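Local coordinates for protein agarase (Pseudoalteromonas fuliginea, PDB 6XJ9) that probably hydrolyses beta-1,4 glycosidic bonds of agarose as a family 50 glycoside hydrolase with a carbohydrate-binding-like domain, at residues Asp288-Val293 against Gln659-Ala664; Trp428-Leu433 against Val734-Val739; Arg483-Val488 against Asp607-Asn612; Phe620-Met625 against Ala644-Leu649; Tyr699-Ile704 against Lys752-Ser757. One frame throughout, in Å; residues are numbered along the deposited sequence.

Contact 1 (Asp288-Val293 against Gln659-Ala664); sequences DKWSLV and QFDKPA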
# COMPACT_ATOMS: atom_id res chain seq x y z
N ASP A 288 4.58 -6.16 -34.50
CA ASP A 288 3.54 -5.21 -34.87
C ASP A 288 3.39 -4.10 -33.82
O ASP A 288 2.31 -3.53 -33.65
CB ASP A 288 2.20 -5.92 -35.11
CG ASP A 288 1.24 -5.12 -35.99
OD1 ASP A 288 1.72 -4.24 -36.74
OD2 ASP A 288 0.02 -5.40 -35.92
N LYS A 289 4.47 -3.80 -33.10
CA LYS A 289 4.46 -2.73 -32.11
C LYS A 289 5.75 -1.92 -32.22
O LYS A 289 6.81 -2.48 -32.50
CB LYS A 289 4.32 -3.33 -30.71
CG LYS A 289 3.06 -4.16 -30.49
CD LYS A 289 3.05 -4.89 -29.17
CE LYS A 289 1.77 -5.66 -28.94
NZ LYS A 289 1.42 -5.64 -27.50
N TRP A 290 5.66 -0.61 -31.97
CA TRP A 290 6.86 0.21 -31.94
C TRP A 290 7.74 -0.19 -30.76
O TRP A 290 7.25 -0.63 -29.72
CB TRP A 290 6.53 1.70 -31.98
CG TRP A 290 6.30 2.19 -33.38
CD1 TRP A 290 5.11 2.48 -33.97
CD2 TRP A 290 7.32 2.42 -34.38
NE1 TRP A 290 5.30 2.90 -35.26
CE2 TRP A 290 6.65 2.87 -35.54
CE3 TRP A 290 8.72 2.31 -34.40
CZ2 TRP A 290 7.35 3.19 -36.71
CZ3 TRP A 290 9.40 2.62 -35.56
CH2 TRP A 290 8.72 3.07 -36.69
N SER A 291 9.06 -0.07 -30.97
CA SER A 291 10.04 -0.28 -29.92
C SER A 291 11.18 0.71 -30.10
O SER A 291 11.32 1.32 -31.16
CB SER A 291 10.58 -1.68 -29.94
OG SER A 291 11.36 -1.95 -28.78
N LEU A 292 11.97 0.88 -29.03
CA LEU A 292 13.30 1.42 -29.23
C LEU A 292 14.23 0.23 -29.35
O LEU A 292 13.82 -0.90 -29.09
CB LEU A 292 13.70 2.35 -28.08
CG LEU A 292 12.90 3.66 -27.97
CD1 LEU A 292 13.53 4.58 -26.93
CD2 LEU A 292 12.77 4.36 -29.32
N VAL A 293 15.47 0.52 -29.73
CA VAL A 293 16.53 -0.46 -29.80
C VAL A 293 17.75 0.18 -29.15
O VAL A 293 18.08 1.32 -29.48
CB VAL A 293 16.81 -0.86 -31.26
CG1 VAL A 293 17.86 -1.95 -31.39
CG2 VAL A 293 15.54 -1.23 -32.00
N GLN A 659 -2.27 7.75 -37.94
CA GLN A 659 -2.08 8.61 -39.10
C GLN A 659 -0.61 8.62 -39.55
O GLN A 659 -0.34 8.79 -40.74
CB GLN A 659 -2.55 10.02 -38.76
CG GLN A 659 -2.92 10.90 -39.95
CD GLN A 659 -3.55 12.19 -39.49
OE1 GLN A 659 -4.30 12.24 -38.52
NE2 GLN A 659 -3.24 13.27 -40.19
N PHE A 660 0.34 8.45 -38.61
CA PHE A 660 1.74 8.73 -38.89
C PHE A 660 2.63 7.50 -38.81
O PHE A 660 3.73 7.52 -39.33
CB PHE A 660 2.29 9.76 -37.90
CG PHE A 660 1.36 10.92 -37.72
CD1 PHE A 660 1.06 11.76 -38.78
CD2 PHE A 660 0.73 11.12 -36.50
CE1 PHE A 660 0.17 12.81 -38.63
CE2 PHE A 660 -0.16 12.18 -36.35
CZ PHE A 660 -0.43 13.02 -37.41
N ASP A 661 2.16 6.47 -38.10
CA ASP A 661 2.96 5.28 -37.81
C ASP A 661 4.36 5.69 -37.34
O ASP A 661 5.37 5.16 -37.81
CB ASP A 661 2.96 4.32 -39.01
CG ASP A 661 3.40 2.90 -38.66
OD1 ASP A 661 3.23 2.47 -37.49
OD2 ASP A 661 3.94 2.25 -39.57
N LYS A 662 4.40 6.62 -36.38
CA LYS A 662 5.64 6.95 -35.70
C LYS A 662 5.56 6.43 -34.27
O LYS A 662 4.47 6.35 -33.72
CB LYS A 662 5.81 8.48 -35.68
CG LYS A 662 6.31 9.09 -36.97
CD LYS A 662 7.82 9.03 -37.04
CE LYS A 662 8.36 9.20 -38.43
NZ LYS A 662 9.77 9.66 -38.37
N PRO A 663 6.69 6.10 -33.59
CA PRO A 663 6.66 5.82 -32.15
C PRO A 663 6.48 7.14 -31.39
O PRO A 663 6.82 8.22 -31.90
CB PRO A 663 8.03 5.19 -31.85
CG PRO A 663 8.95 5.76 -32.94
CD PRO A 663 8.06 6.04 -34.14
N ALA A 664 5.92 7.05 -30.18
CA ALA A 664 5.60 8.20 -29.35
C ALA A 664 6.17 7.98 -27.94
O ALA A 664 6.38 6.85 -27.52
CB ALA A 664 4.10 8.42 -29.30

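Contact 2 (Trp428-Leu433 against Val734-Val739); sequences WGFSSL and VGFISV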
# COMPACT_ATOMS: atom_id res chain seq x y z
N TRP A 428 15.21 -0.05 -9.04
CA TRP A 428 13.79 0.13 -9.27
C TRP A 428 13.41 -0.36 -10.66
O TRP A 428 12.22 -0.44 -10.97
CB TRP A 428 13.37 1.59 -9.04
CG TRP A 428 13.68 2.10 -7.67
CD1 TRP A 428 13.95 1.35 -6.56
CD2 TRP A 428 13.74 3.47 -7.25
NE1 TRP A 428 14.22 2.17 -5.49
CE2 TRP A 428 14.08 3.47 -5.89
CE3 TRP A 428 13.54 4.70 -7.90
CZ2 TRP A 428 14.20 4.65 -5.15
CZ3 TRP A 428 13.67 5.86 -7.18
CH2 TRP A 428 14.00 5.84 -5.82
N GLY A 429 14.42 -0.67 -11.48
CA GLY A 429 14.20 -1.25 -12.80
C GLY A 429 14.01 -0.22 -13.91
O GLY A 429 13.72 -0.57 -15.05
N PHE A 430 14.19 1.07 -13.61
CA PHE A 430 13.96 2.08 -14.63
C PHE A 430 15.04 1.99 -15.71
O PHE A 430 16.24 1.89 -15.41
CB PHE A 430 13.87 3.48 -14.01
CG PHE A 430 12.58 3.81 -13.31
CD1 PHE A 430 11.37 3.80 -13.99
CD2 PHE A 430 12.57 4.14 -11.96
CE1 PHE A 430 10.18 4.12 -13.35
CE2 PHE A 430 11.38 4.45 -11.32
CZ PHE A 430 10.18 4.44 -12.02
N SER A 431 14.61 2.10 -16.97
CA SER A 431 15.49 1.95 -18.12
C SER A 431 16.32 3.21 -18.39
O SER A 431 17.27 3.13 -19.17
CB SER A 431 14.72 1.58 -19.35
OG SER A 431 13.93 2.68 -19.78
N SER A 432 15.93 4.35 -17.80
CA SER A 432 16.51 5.63 -18.16
C SER A 432 16.41 6.63 -17.02
O SER A 432 15.64 6.44 -16.09
CB SER A 432 15.83 6.18 -19.41
OG SER A 432 14.49 6.56 -19.14
N LEU A 433 17.22 7.70 -17.11
CA LEU A 433 16.97 8.96 -16.42
C LEU A 433 16.17 9.83 -17.38
O LEU A 433 16.51 9.91 -18.56
CB LEU A 433 18.31 9.66 -16.13
CG LEU A 433 19.32 8.92 -15.25
CD1 LEU A 433 20.66 9.66 -15.24
CD2 LEU A 433 18.80 8.79 -13.81
N VAL A 734 4.39 15.23 -6.34
CA VAL A 734 4.84 14.72 -7.63
C VAL A 734 6.06 13.80 -7.48
O VAL A 734 6.52 13.22 -8.46
CB VAL A 734 5.16 15.87 -8.62
CG1 VAL A 734 3.92 16.52 -9.22
CG2 VAL A 734 6.09 16.91 -8.02
N GLY A 735 6.61 13.70 -6.27
CA GLY A 735 7.88 13.01 -6.07
C GLY A 735 7.74 11.49 -6.01
O GLY A 735 6.78 10.97 -5.43
N PHE A 736 8.72 10.78 -6.60
CA PHE A 736 8.98 9.38 -6.28
C PHE A 736 9.61 9.26 -4.89
O PHE A 736 9.53 8.19 -4.27
CB PHE A 736 9.83 8.72 -7.37
CG PHE A 736 9.13 7.59 -8.09
CD1 PHE A 736 9.52 6.28 -7.91
CD2 PHE A 736 8.04 7.84 -8.92
CE1 PHE A 736 8.86 5.24 -8.55
CE2 PHE A 736 7.38 6.80 -9.56
CZ PHE A 736 7.79 5.50 -9.38
N ILE A 737 10.23 10.36 -4.43
CA ILE A 737 10.84 10.46 -3.11
C ILE A 737 10.40 11.77 -2.44
O ILE A 737 10.12 12.75 -3.12
CB ILE A 737 12.38 10.39 -3.20
CG1 ILE A 737 13.00 11.76 -3.52
CG2 ILE A 737 12.87 9.30 -4.15
CD1 ILE A 737 14.48 11.71 -3.83
N SER A 738 10.42 11.78 -1.10
CA SER A 738 10.04 12.94 -0.30
C SER A 738 11.21 13.91 -0.15
O SER A 738 12.32 13.64 -0.60
CB SER A 738 9.54 12.50 1.06
OG SER A 738 10.63 12.08 1.87
N VAL A 739 10.95 15.04 0.53
CA VAL A 739 11.93 16.08 0.77
C VAL A 739 13.07 15.58 1.67
O VAL A 739 14.13 16.21 1.72
CB VAL A 739 11.24 17.31 1.38
CG1 VAL A 739 10.63 17.01 2.74
CG2 VAL A 739 12.15 18.52 1.45

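Contact 3 (Arg483-Val488 against Asp607-Asn612); sequences RANETV and DKYLPN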
# COMPACT_ATOMS: atom_id res chain seq x y z
N ARG A 483 19.88 30.46 -33.65
CA ARG A 483 19.71 30.14 -32.24
C ARG A 483 19.40 28.66 -32.04
O ARG A 483 19.80 28.07 -31.04
CB ARG A 483 18.66 31.06 -31.60
CG ARG A 483 19.15 32.47 -31.32
CD ARG A 483 19.79 32.58 -29.94
NE ARG A 483 21.17 32.11 -29.84
CZ ARG A 483 21.68 31.41 -28.83
NH1 ARG A 483 20.93 31.04 -27.81
NH2 ARG A 483 22.96 31.07 -28.85
N ALA A 484 18.65 28.06 -32.98
CA ALA A 484 18.39 26.63 -32.96
C ALA A 484 19.72 25.88 -33.03
O ALA A 484 20.00 25.02 -32.19
CB ALA A 484 17.50 26.24 -34.12
N ASN A 485 20.53 26.22 -34.04
CA ASN A 485 21.84 25.62 -34.26
C ASN A 485 22.69 25.71 -32.99
O ASN A 485 23.22 24.72 -32.52
CB ASN A 485 22.58 26.27 -35.43
CG ASN A 485 22.09 25.77 -36.77
OD1 ASN A 485 21.60 24.65 -36.86
ND2 ASN A 485 22.23 26.59 -37.80
N GLU A 486 22.76 26.92 -32.43
CA GLU A 486 23.59 27.21 -31.26
C GLU A 486 23.09 26.44 -30.03
O GLU A 486 23.90 25.94 -29.25
CB GLU A 486 23.62 28.72 -31.02
CG GLU A 486 24.72 29.41 -31.80
CD GLU A 486 24.67 30.93 -31.91
OE1 GLU A 486 25.33 31.47 -32.84
OE2 GLU A 486 23.98 31.58 -31.08
N THR A 487 21.76 26.35 -29.85
CA THR A 487 21.20 25.55 -28.78
C THR A 487 21.63 24.09 -28.93
O THR A 487 22.07 23.45 -27.98
CB THR A 487 19.67 25.67 -28.76
OG1 THR A 487 19.37 27.06 -28.62
CG2 THR A 487 19.01 24.89 -27.64
N VAL A 488 21.49 23.55 -30.14
CA VAL A 488 21.72 22.11 -30.29
C VAL A 488 23.21 21.82 -30.12
O VAL A 488 23.59 20.79 -29.56
CB VAL A 488 21.13 21.55 -31.59
CG1 VAL A 488 21.56 20.10 -31.82
CG2 VAL A 488 19.61 21.65 -31.58
N ASP A 607 20.61 17.23 -37.00
CA ASP A 607 21.33 16.53 -38.05
C ASP A 607 22.79 16.99 -38.12
O ASP A 607 23.67 16.24 -38.54
CB ASP A 607 20.63 16.70 -39.40
CG ASP A 607 19.46 15.76 -39.63
OD1 ASP A 607 19.22 14.88 -38.79
OD2 ASP A 607 18.78 15.94 -40.66
N LYS A 608 23.05 18.25 -37.75
CA LYS A 608 24.41 18.74 -37.82
C LYS A 608 25.23 18.26 -36.62
O LYS A 608 26.32 17.71 -36.78
CB LYS A 608 24.45 20.26 -38.03
CG LYS A 608 25.85 20.86 -38.12
CD LYS A 608 25.90 22.27 -38.71
CE LYS A 608 27.30 22.69 -39.09
NZ LYS A 608 28.18 22.77 -37.89
N TYR A 609 24.66 18.40 -35.42
CA TYR A 609 25.44 18.38 -34.19
C TYR A 609 25.30 17.05 -33.47
O TYR A 609 26.25 16.57 -32.86
CB TYR A 609 25.11 19.58 -33.30
CG TYR A 609 25.51 20.90 -33.90
CD1 TYR A 609 26.85 21.29 -33.95
CD2 TYR A 609 24.57 21.74 -34.46
CE1 TYR A 609 27.22 22.49 -34.53
CE2 TYR A 609 24.93 22.94 -35.06
CZ TYR A 609 26.26 23.32 -35.08
OH TYR A 609 26.60 24.51 -35.66
N LEU A 610 24.10 16.45 -33.56
CA LEU A 610 23.83 15.20 -32.87
C LEU A 610 23.26 14.18 -33.86
O LEU A 610 22.21 13.58 -33.60
CB LEU A 610 22.91 15.48 -31.69
CG LEU A 610 23.64 15.99 -30.45
CD1 LEU A 610 22.85 17.08 -29.74
CD2 LEU A 610 23.94 14.85 -29.50
N PRO A 611 23.93 13.99 -35.03
CA PRO A 611 23.39 13.18 -36.12
C PRO A 611 23.13 11.73 -35.75
O PRO A 611 22.27 11.11 -36.37
CB PRO A 611 24.50 13.22 -37.19
CG PRO A 611 25.75 13.56 -36.40
CD PRO A 611 25.25 14.55 -35.36
N ASN A 612 23.84 11.21 -34.73
CA ASN A 612 23.76 9.80 -34.41
C ASN A 612 22.62 9.54 -33.42
O ASN A 612 22.34 8.39 -33.11
CB ASN A 612 25.08 9.22 -33.88
CG ASN A 612 26.26 9.43 -34.81
OD1 ASN A 612 27.36 9.77 -34.36
ND2 ASN A 612 26.03 9.26 -36.10

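Contact 4 (Phe620-Met625 against Ala644-Leu649); sequences FPDWGM and AYKEGL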
# COMPACT_ATOMS: atom_id res chain seq x y z
N PHE A 620 4.50 17.90 -26.73
CA PHE A 620 3.24 18.62 -26.83
C PHE A 620 2.35 18.24 -25.66
O PHE A 620 2.25 17.06 -25.34
CB PHE A 620 2.48 18.23 -28.10
CG PHE A 620 3.24 18.25 -29.40
CD1 PHE A 620 3.78 19.44 -29.89
CD2 PHE A 620 3.34 17.10 -30.18
CE1 PHE A 620 4.43 19.45 -31.12
CE2 PHE A 620 4.00 17.12 -31.40
CZ PHE A 620 4.55 18.30 -31.87
N PRO A 621 1.64 19.18 -25.00
CA PRO A 621 0.67 18.80 -23.97
C PRO A 621 -0.57 18.22 -24.66
O PRO A 621 -0.94 18.66 -25.75
CB PRO A 621 0.39 20.14 -23.26
CG PRO A 621 0.54 21.15 -24.36
CD PRO A 621 1.71 20.64 -25.18
N ASP A 622 -1.17 17.21 -24.02
CA ASP A 622 -2.32 16.50 -24.56
C ASP A 622 -3.50 17.48 -24.70
O ASP A 622 -4.40 17.25 -25.51
CB ASP A 622 -2.64 15.25 -23.74
CG ASP A 622 -3.02 15.54 -22.29
OD1 ASP A 622 -2.86 16.70 -21.86
OD2 ASP A 622 -3.52 14.60 -21.61
N TRP A 623 -3.48 18.56 -23.92
CA TRP A 623 -4.51 19.58 -24.02
C TRP A 623 -4.22 20.58 -25.13
O TRP A 623 -5.09 21.37 -25.48
CB TRP A 623 -4.75 20.28 -22.67
CG TRP A 623 -3.52 20.83 -22.00
CD1 TRP A 623 -2.90 20.30 -20.91
CD2 TRP A 623 -2.79 22.03 -22.33
NE1 TRP A 623 -1.82 21.07 -20.55
CE2 TRP A 623 -1.73 22.14 -21.41
CE3 TRP A 623 -2.91 23.01 -23.32
CZ2 TRP A 623 -0.79 23.17 -21.45
CZ3 TRP A 623 -1.97 24.02 -23.37
CH2 TRP A 623 -0.94 24.11 -22.45
N GLY A 624 -3.00 20.58 -25.68
CA GLY A 624 -2.65 21.60 -26.67
C GLY A 624 -1.77 21.05 -27.80
O GLY A 624 -0.64 21.51 -28.00
N MET A 625 -2.32 20.09 -28.55
CA MET A 625 -1.58 19.43 -29.61
C MET A 625 -2.37 19.50 -30.92
O MET A 625 -2.97 18.51 -31.33
CB MET A 625 -1.30 17.97 -29.23
CG MET A 625 -2.49 17.21 -28.66
SD MET A 625 -1.99 15.49 -28.29
CE MET A 625 -3.53 14.73 -27.76
N ALA A 644 1.13 14.03 -20.75
CA ALA A 644 -0.28 13.69 -20.56
C ALA A 644 -0.56 13.36 -19.10
O ALA A 644 -0.42 12.22 -18.68
CB ALA A 644 -0.70 12.58 -21.50
N TYR A 645 -0.96 14.39 -18.34
CA TYR A 645 -1.37 14.21 -16.95
C TYR A 645 -2.84 13.80 -16.93
O TYR A 645 -3.70 14.63 -16.69
CB TYR A 645 -1.18 15.51 -16.16
CG TYR A 645 0.26 15.91 -15.95
CD1 TYR A 645 0.90 16.75 -16.84
CD2 TYR A 645 0.97 15.44 -14.86
CE1 TYR A 645 2.23 17.10 -16.65
CE2 TYR A 645 2.30 15.79 -14.65
CZ TYR A 645 2.93 16.63 -15.55
OH TYR A 645 4.23 17.01 -15.34
N LYS A 646 -3.08 12.50 -17.19
CA LYS A 646 -4.39 11.89 -17.05
C LYS A 646 -4.21 10.59 -16.27
O LYS A 646 -3.10 10.28 -15.85
CB LYS A 646 -5.07 11.62 -18.40
CG LYS A 646 -5.26 12.84 -19.30
CD LYS A 646 -6.11 13.94 -18.68
CE LYS A 646 -6.36 15.11 -19.61
NZ LYS A 646 -5.12 15.89 -19.80
N GLU A 647 -5.31 9.85 -16.09
CA GLU A 647 -5.22 8.60 -15.35
C GLU A 647 -4.60 7.50 -16.22
O GLU A 647 -4.24 6.45 -15.71
CB GLU A 647 -6.58 8.20 -14.79
CG GLU A 647 -6.92 8.99 -13.54
CD GLU A 647 -8.22 8.60 -12.86
OE1 GLU A 647 -8.67 7.44 -13.02
OE2 GLU A 647 -8.79 9.47 -12.17
N GLY A 648 -4.46 7.77 -17.52
CA GLY A 648 -3.96 6.77 -18.45
C GLY A 648 -3.99 7.29 -19.89
O GLY A 648 -4.48 8.39 -20.13
N LEU A 649 -3.46 6.47 -20.81
CA LEU A 649 -3.55 6.75 -22.24
C LEU A 649 -4.76 6.03 -22.81
O LEU A 649 -4.70 4.83 -23.06
CB LEU A 649 -2.27 6.29 -22.95
CG LEU A 649 -0.96 6.91 -22.46
CD1 LEU A 649 0.17 6.58 -23.43
CD2 LEU A 649 -1.10 8.42 -22.28
O HOH W 1 -1.46 17.07 -19.46

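Contact 5 (Tyr699-Ile704 against Lys752-Ser757); sequences YMNSVI and KAMNES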
# COMPACT_ATOMS: atom_id res chain seq x y z
N TYR A 699 -1.58 3.37 -15.38
CA TYR A 699 -1.15 4.35 -16.37
C TYR A 699 -0.06 3.73 -17.23
O TYR A 699 -0.09 3.81 -18.45
CB TYR A 699 -0.58 5.61 -15.71
CG TYR A 699 -0.26 6.72 -16.69
CD1 TYR A 699 0.85 6.65 -17.51
CD2 TYR A 699 -1.06 7.85 -16.79
CE1 TYR A 699 1.16 7.66 -18.41
CE2 TYR A 699 -0.77 8.87 -17.68
CZ TYR A 699 0.35 8.78 -18.49
OH TYR A 699 0.63 9.77 -19.38
N MET A 700 0.90 3.10 -16.55
CA MET A 700 2.05 2.51 -17.22
C MET A 700 1.63 1.30 -18.05
O MET A 700 2.21 1.05 -19.12
CB MET A 700 3.14 2.12 -16.20
CG MET A 700 3.99 3.32 -15.74
SD MET A 700 4.70 4.31 -17.11
CE MET A 700 5.61 3.04 -17.99
N ASN A 701 0.59 0.58 -17.60
CA ASN A 701 0.06 -0.52 -18.38
C ASN A 701 -0.51 -0.01 -19.70
O ASN A 701 -0.39 -0.68 -20.72
CB ASN A 701 -0.94 -1.37 -17.59
CG ASN A 701 -0.26 -2.34 -16.65
OD1 ASN A 701 0.87 -2.76 -16.90
ND2 ASN A 701 -0.94 -2.72 -15.58
N SER A 702 -1.14 1.17 -19.65
CA SER A 702 -1.76 1.72 -20.85
C SER A 702 -0.69 2.20 -21.83
O SER A 702 -0.92 2.19 -23.03
CB SER A 702 -2.78 2.78 -20.55
OG SER A 702 -2.17 3.99 -20.12
N VAL A 703 0.47 2.63 -21.30
CA VAL A 703 1.62 2.98 -22.12
C VAL A 703 2.18 1.72 -22.79
O VAL A 703 2.38 1.69 -24.00
CB VAL A 703 2.71 3.67 -21.28
CG1 VAL A 703 3.96 3.95 -22.11
CG2 VAL A 703 2.21 4.94 -20.60
N ILE A 704 2.39 0.68 -21.98
CA ILE A 704 2.97 -0.58 -22.43
C ILE A 704 2.05 -1.26 -23.44
O ILE A 704 2.54 -1.92 -24.37
CB ILE A 704 3.29 -1.49 -21.22
CG1 ILE A 704 4.43 -0.95 -20.36
CG2 ILE A 704 3.55 -2.93 -21.65
CD1 ILE A 704 5.50 -0.20 -21.12
N LYS A 752 9.02 -1.32 -9.68
CA LYS A 752 9.86 -2.49 -9.88
C LYS A 752 9.10 -3.55 -10.66
O LYS A 752 9.66 -4.21 -11.53
CB LYS A 752 10.22 -3.18 -8.56
CG LYS A 752 11.29 -2.55 -7.68
CD LYS A 752 11.54 -3.52 -6.54
CE LYS A 752 12.23 -2.96 -5.32
NZ LYS A 752 12.22 -3.98 -4.24
N ALA A 753 7.83 -3.76 -10.28
CA ALA A 753 7.02 -4.80 -10.88
C ALA A 753 6.76 -4.45 -12.34
O ALA A 753 6.89 -5.29 -13.22
CB ALA A 753 5.73 -4.97 -10.11
N MET A 754 6.42 -3.18 -12.57
CA MET A 754 6.08 -2.69 -13.90
C MET A 754 7.27 -2.88 -14.84
O MET A 754 7.12 -3.41 -15.93
CB MET A 754 5.70 -1.21 -13.87
CG MET A 754 5.38 -0.65 -15.24
SD MET A 754 3.97 -1.50 -15.99
CE MET A 754 4.48 -1.50 -17.71
N ASN A 755 8.45 -2.44 -14.39
CA ASN A 755 9.67 -2.46 -15.20
C ASN A 755 10.09 -3.90 -15.47
O ASN A 755 10.64 -4.19 -16.53
CB ASN A 755 10.81 -1.70 -14.51
CG ASN A 755 10.64 -0.19 -14.55
OD1 ASN A 755 10.30 0.37 -15.59
ND2 ASN A 755 10.91 0.46 -13.42
N GLU A 756 9.82 -4.78 -14.50
CA GLU A 756 10.20 -6.18 -14.60
C GLU A 756 9.44 -6.83 -15.76
O GLU A 756 10.02 -7.57 -16.55
CB GLU A 756 9.95 -6.90 -13.26
CG GLU A 756 10.41 -8.34 -13.25
CD GLU A 756 11.90 -8.51 -13.49
OE1 GLU A 756 12.68 -7.76 -12.88
OE2 GLU A 756 12.26 -9.38 -14.31
N SER A 757 8.15 -6.51 -15.86
CA SER A 757 7.27 -7.25 -16.75
C SER A 757 7.10 -6.57 -18.11
O SER A 757 6.50 -7.17 -19.00
CB SER A 757 5.94 -7.52 -16.09
OG SER A 757 5.28 -6.30 -15.81
O HOH W 2 2.66 -4.22 -15.78

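Contact 1 (Asp288-Val293 against Gln659-Ala664)
W290 lays one face of its indole on P663, and this is the dense part of the contact: P663 CD stands 3.6 Å from the centroid of the six-membered ring, only 7° off the ring normal, a clear CH-pi contact. K662 C lies over the same face, nearer the rim, while D661 O comes in at the ring edge, 3.0 Å from W290 CZ2. The partly exposed end at D661 is looser. There W290 NE1 donates to D661 OD1 at 3.1 Å, but the bond is bent (144°) and reaches the oxygen from above the carboxylate plane; D661 OD2 turns instead to a salt bridge with K285. With W290 replaced by an alanine, P663 would probably lose its aromatic partner and D661 OD1 the indole N-H. I710 of strand 709-714 also packs on both W290 and P663. The 282-293 hairpin thus packs beside P663, just before parallel strand 664-666, consistent with a hairpin at the N-terminal end of the strands of the (alpha/beta)8 barrel expected of a GH50 enzyme.

Contact 2 (Trp428-Leu433 against Val734-Val739)
The Schellman motif that ends helix 413-428 has G429, with positive phi, between W428 and F430. The chain turns at this glycine (phi 89°), and the residues on either side both touch the loop between strand 709-714 and helix 745-763: W428 meets F736 and I737, while F430 meets F736. F430 and F736 approach from opposite directions and form an offset edge-to-face pair: the edge of F430 is turned toward the face of F736, with ring planes 70° apart and centroids separated by 5.5 Å. The closest carbons are F430 CZ and F736 CZ at 3.7 Å, and F736 CE1 lies in the plane of the F430 ring at its edge. W428 CH2 meets I737 CG2 at 4.0 Å, and W428 CZ3 is 4.2 Å from F736 CD1. In I737 a chi1 of 84° places CG1 between the backbone N and the carbonyl carbon, which leaves CG2, anti to the carbonyl carbon, as the branch that meets the indole edge. I748 of helix 745-763 touches both W428 and F736, and I305 of strand 299-305 touches both phenylalanines. No hydrogen bond crosses between the two segments; W428 O is taken by N755 ND2 and F430 O by R259. Cohesion here therefore rests on dispersion and on the edge-to-face attraction of aromatic rings in a buried setting.

Contact 3 (Arg483-Val488 against Asp607-Asn612)
Y609, V488 and N485 give up the most surface here, with Y609 in the middle. Its ring leans obliquely on the helix backbone: Y609 CE2 comes within 3.5 Å of N485 O and 4.1 Å of N485 CB. The N485 side chain crosses the tyrosine at about a right angle, its amide plane turned 64° from the ring. V488 CG1 comes nearest to the tyrosine at Y609 CB, 3.9 Å away, and lies obliquely to the ring. That methyl is anti to the backbone N (chi1 172°), a setting that lets it touch both neighbours, since L610 CD1 also lies 3.9 Å from V488 CG1. The same L610 methyl rests against the backbone at V488 O. Helix 478-495 and the last turn of helix 584-609 are thus packed together, probably as part of the helical layer around the (alpha/beta)8 barrel, with A605 and M606 carrying the V488 contact back along the second helix. L610, the first residue to leave helical geometry, extends the contact onto V491 and A492. K608 folds back over its neighbour, its CG 3.8 Å above the centre of the Y609 ring, and its NZ makes a weak hydrogen bond to Y609 OH.

Contact 4 (Phe620-Met625 against Ala644-Leu649)
D622 and K646 reach for each other from opposite directions, and a salt bridge joins D622 OD2 to K646 NZ at 2.7 Å. The ammonium meets OD2 on its syn side, 26° out of the carboxylate plane, after the lysine chain has bent at chi2 and chi4. The other carboxylate oxygen is served by water: the molecule donates to D622 OD1 at 2.8 Å and accepts from Y645 N at 2.9 Å, bridging aspartate and backbone. A644 CB packs against D622 OD2 at 3.5 Å. D622 O accepts from K653 NZ, and Y645 OH bonds to E668. Replacing D622 by an alanine is likely to leave the K646 ammonium without its negative mate and the water without its aspartate acceptor. D622 sits in the type I turn from P621 to G624, closed by G624 N to P621 O. This turn follows strand 620-621, and A644 follows the adjacent parallel strand 640-643; W654 of helix 651-654 touches D622, while Y699 of helix 689-704 bonds to A644 O.

Contact 5 (Tyr699-Ile704 against Lys752-Ser757)
M754 reaches across from helix 745-763 to M700, N701 and I704 on helix 689-704. The two segments run nearly parallel, at 13°, with their axes 10.9 Å apart at closest approach. M754 was built in two conformers; in the one given, M754 CG is anti to the backbone N (chi1 178°), which carries the thioether toward helix 689-704 before it bends at chi2 and chi3. On the way its CG touches M700 CB at 3.7 Å. N701 and M754 then slide past each other in opposite directions, and N701 OD1 ends 3.5 Å from M754 SD. I704 CG1 is modelled too close to M754 CE, so how these two ends meet is doubtful. M700 itself packs onward against T303 and A712 of the barrel strands. At the rim a water donates to N701 OD1 at 2.6 Å and has a weak bond to S757 OG. With no direct hydrogen bond from one segment to the other, the link in this conformer is mainly the apolar packing of M754 on M700, and the polar bridge found between the segments runs through water, from N701 OD1 and weakly to S757 OG.

Overall arrangement
From the N terminus, contact 1 opens first at 288-293 and closes at 659-664, joining the early hairpin to the loop before strand 664-666. Contact 2 opens inside the long loop contact 1 closes, at 428-433, and ends beyond it at 734-739, so the two cross. Contacts 3 and 4 nest inside both, in series: the first pairs helices 478-495 and 584-609, the second links the ends of strands 620-621 and 640-643. Contact 5 opens after contact 1 has closed, crosses contact 2 and joins helices 689-704 and 745-763. It touches contact 2, tying the end of helix 413-428 to helix 745-763, and contact 4, where S702 OG probably bonds L649 N. Contact 3 touches none of the others.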